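Local structure of transcriptional activator PlcR protein (Bacillus thuringiensis, 3U3W) at residues A[108-113]-A[151-156]. The protein activates transcription as a virulence and quorum-sensing regulator, probably binding DNA through its helix-turn-helix domain when the signal peptide PapR is bound. Residues are numbered along the deposited sequence; the frame is centred on the assembly and turned at random.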
loop_
_atom_site.group_PDB
_atom_site.type_symbol
_atom_site.label_atom_id
_atom_site.label_comp_id
_atom_site.label_asym_id
_atom_site.label_seq_id
_atom_site.Cartn_x
_atom_site.Cartn_y
_atom_site.Cartn_z
ATOM N N HIS A 108 -4.966 -13.499 -21.761
ATOM C CA HIS A 108 -4.990 -13.224 -20.334
ATOM C C HIS A 108 -5.924 -12.044 -20.120
ATOM O O HIS A 108 -5.472 -10.904 -20.026
ATOM C CB HIS A 108 -3.586 -12.892 -19.820
ATOM C CG HIS A 108 -3.514 -12.750 -18.333
ATOM N ND1 HIS A 108 -2.321 -12.673 -17.648
ATOM C CD2 HIS A 108 -4.494 -12.677 -17.397
ATOM C CE1 HIS A 108 -2.568 -12.553 -16.354
ATOM N NE2 HIS A 108 -3.878 -12.557 -16.175
ATOM N N PRO A 109 -7.234 -12.315 -20.049
ATOM C CA PRO A 109 -8.247 -11.253 -20.165
ATOM C C PRO A 109 -7.971 -10.022 -19.290
ATOM O O PRO A 109 -8.008 -8.909 -19.825
ATOM C CB PRO A 109 -9.548 -11.949 -19.746
ATOM C CG PRO A 109 -9.317 -13.393 -20.089
ATOM C CD PRO A 109 -7.837 -13.643 -19.842
ATOM N N GLU A 110 -7.692 -10.215 -17.997
ATOM C CA GLU A 110 -7.462 -9.091 -17.091
ATOM C C GLU A 110 -6.257 -8.249 -17.497
ATOM O O GLU A 110 -6.318 -7.019 -17.450
ATOM C CB GLU A 110 -7.322 -9.552 -15.631
ATOM C CG GLU A 110 -6.710 -8.499 -14.705
ATOM C CD GLU A 110 -6.460 -8.994 -13.273
ATOM O OE1 GLU A 110 -6.665 -10.195 -12.973
ATOM O OE2 GLU A 110 -6.046 -8.164 -12.436
ATOM N N PHE A 111 -5.160 -8.901 -17.882
ATOM C CA PHE A 111 -3.974 -8.160 -18.316
ATOM C C PHE A 111 -4.245 -7.493 -19.670
ATOM O O PHE A 111 -3.836 -6.354 -19.891
ATOM C CB PHE A 111 -2.716 -9.045 -18.365
ATOM C CG PHE A 111 -1.429 -8.278 -18.655
ATOM C CD1 PHE A 111 -1.004 -7.250 -17.821
ATOM C CD2 PHE A 111 -0.636 -8.602 -19.751
ATOM C CE1 PHE A 111 0.188 -6.548 -18.080
ATOM C CE2 PHE A 111 0.553 -7.904 -20.019
ATOM C CZ PHE A 111 0.958 -6.880 -19.181
ATOM N N GLN A 112 -4.940 -8.187 -20.569
ATOM C CA GLN A 112 -5.284 -7.589 -21.858
ATOM C C GLN A 112 -6.171 -6.364 -21.649
ATOM O O GLN A 112 -5.984 -5.344 -22.308
ATOM C CB GLN A 112 -5.947 -8.602 -22.803
ATOM C CG GLN A 112 -5.042 -9.772 -23.200
ATOM C CD GLN A 112 -4.514 -9.683 -24.630
ATOM O OE1 GLN A 112 -3.423 -9.166 -24.871
ATOM N NE2 GLN A 112 -5.282 -10.211 -25.582
ATOM N N GLN A 113 -7.120 -6.459 -20.720
ATOM C CA GLN A 113 -7.979 -5.325 -20.408
ATOM C C GLN A 113 -7.196 -4.127 -19.887
ATOM O O GLN A 113 -7.475 -2.987 -20.259
ATOM C CB GLN A 113 -9.049 -5.718 -19.409
ATOM C CG GLN A 113 -10.134 -4.685 -19.290
ATOM C CD GLN A 113 -10.992 -4.930 -18.089
ATOM O OE1 GLN A 113 -10.477 -5.071 -16.990
ATOM N NE2 GLN A 113 -12.306 -5.007 -18.283
ATOM N N VAL A 151 -9.438 -6.076 -8.003
ATOM C CA VAL A 151 -10.869 -5.780 -7.923
ATOM C C VAL A 151 -11.221 -4.335 -8.305
ATOM O O VAL A 151 -12.383 -4.023 -8.473
ATOM C CB VAL A 151 -11.492 -6.137 -6.525
ATOM C CG1 VAL A 151 -11.164 -7.559 -6.136
ATOM C CG2 VAL A 151 -11.042 -5.164 -5.432
ATOM N N TYR A 152 -10.219 -3.468 -8.454
ATOM C CA TYR A 152 -10.469 -2.040 -8.693
ATOM C C TYR A 152 -10.376 -1.608 -10.154
ATOM O O TYR A 152 -10.631 -0.441 -10.459
ATOM C CB TYR A 152 -9.503 -1.180 -7.871
ATOM C CG TYR A 152 -9.632 -1.410 -6.392
ATOM C CD1 TYR A 152 -10.600 -0.748 -5.647
ATOM C CD2 TYR A 152 -8.792 -2.302 -5.737
ATOM C CE1 TYR A 152 -10.727 -0.970 -4.286
ATOM C CE2 TYR A 152 -8.911 -2.528 -4.387
ATOM C CZ TYR A 152 -9.880 -1.862 -3.662
ATOM O OH TYR A 152 -9.993 -2.095 -2.305
ATOM N N GLN A 153 -10.003 -2.532 -11.041
ATOM C CA GLN A 153 -9.731 -2.201 -12.443
ATOM C C GLN A 153 -10.907 -1.536 -13.194
ATOM O O GLN A 153 -10.712 -0.537 -13.871
ATOM C CB GLN A 153 -9.234 -3.431 -13.195
ATOM C CG GLN A 153 -8.733 -3.127 -14.584
ATOM C CD GLN A 153 -7.663 -4.105 -15.040
ATOM O OE1 GLN A 153 -6.488 -3.982 -14.668
ATOM N NE2 GLN A 153 -8.063 -5.085 -15.846
ATOM N N ASN A 154 -12.115 -2.088 -13.068
ATOM C CA ASN A 154 -13.309 -1.439 -13.606
ATOM C C ASN A 154 -13.522 -0.013 -13.085
ATOM O O ASN A 154 -13.965 0.866 -13.834
ATOM C CB ASN A 154 -14.570 -2.272 -13.334
ATOM C CG ASN A 154 -14.579 -3.565 -14.088
ATOM O OD1 ASN A 154 -13.916 -3.705 -15.108
ATOM N ND2 ASN A 154 -15.328 -4.534 -13.583
ATOM N N LEU A 155 -13.241 0.208 -11.801
ATOM C CA LEU A 155 -13.368 1.544 -11.230
ATOM C C LEU A 155 -12.349 2.484 -11.868
ATOM O O LEU A 155 -12.657 3.636 -12.162
ATOM C CB LEU A 155 -13.255 1.522 -9.697
ATOM C CG LEU A 155 -14.376 0.722 -9.014
ATOM C CD1 LEU A 155 -14.289 0.799 -7.509
ATOM C CD2 LEU A 155 -15.741 1.193 -9.473
ATOM N N TYR A 156 -11.148 1.977 -12.121
ATOM C CA TYR A 156 -10.125 2.779 -12.781
ATOM C C TYR A 156 -10.568 3.195 -14.196
ATOM O O TYR A 156 -10.339 4.324 -14.633
ATOM C CB TYR A 156 -8.815 2.013 -12.862
ATOM C CG TYR A 156 -8.236 1.582 -11.532
ATOM C CD1 TYR A 156 -8.558 2.249 -10.362
ATOM C CD2 TYR A 156 -7.350 0.500 -11.455
ATOM C CE1 TYR A 156 -8.016 1.852 -9.134
ATOM C CE2 TYR A 156 -6.812 0.098 -10.256
ATOM C CZ TYR A 156 -7.146 0.778 -9.089
ATOM O OH TYR A 156 -6.616 0.391 -7.877
HETATM O O HOH W 1 -4.649 -5.912 -13.640
HETATM O O HOH W 2 -15.022 -5.378 -17.074
HETATM O O HOH W 3 -11.511 -5.941 -14.312
#
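The amide of Gln153 reaches across to Glu110 and Gln113 and makes both direct hydrogen bonds of this contact. Its NE2 donates to the backbone O of Glu110 at 3.1 Å. The same nitrogen donates to OE1 of Gln113 at 2.7 Å. Both bonds are nearly straight, and both acceptors lie close to the amide plane of Gln153. The bond to Gln113 arrives in the carbonyl plane, on a lone pair of OE1, while the bond to Glu110 O is tilted from its carbonyl plane.

The side chains of Gln113 and Gln153 run past each other in opposite directions, with their amide planes turned 64° apart. Gln153 has CG anti to its backbone N (chi1 -171°) and an extended chain, which carries the amide across to the facing helix.

Water completes the polar network. One water donates to OE2 of Glu110 and to OE1 of Gln153, both at 2.9 Å. A second lies between NE2 of Gln113 and OD1 of Asn154, which are 3.8 Å apart and not directly bonded. A third sits near OE1 of Gln113, with a weak link to Asn154 OD1.

CG of Glu110 lies near the amide, 3.8 Å from Gln153 NE2; no carbon pair comes as close across the two segments. The carboxylate of Glu110 turns to the loop before helix 153-167, where it accepts hydrogen bonds from the backbone N atoms of Ile149 and Asp150.

The contact joins the starts of helices 109-125 and 153-167 in the tetratricopeptide-like C-terminal region. With both donor directions of NE2 used, the two bonds fix which end of the buried Gln153 amide faces helix 109-125 and restrict its rotation. Polar bonds and bridging waters, rather than interlocking hydrophobic side chains, connect these helix starts.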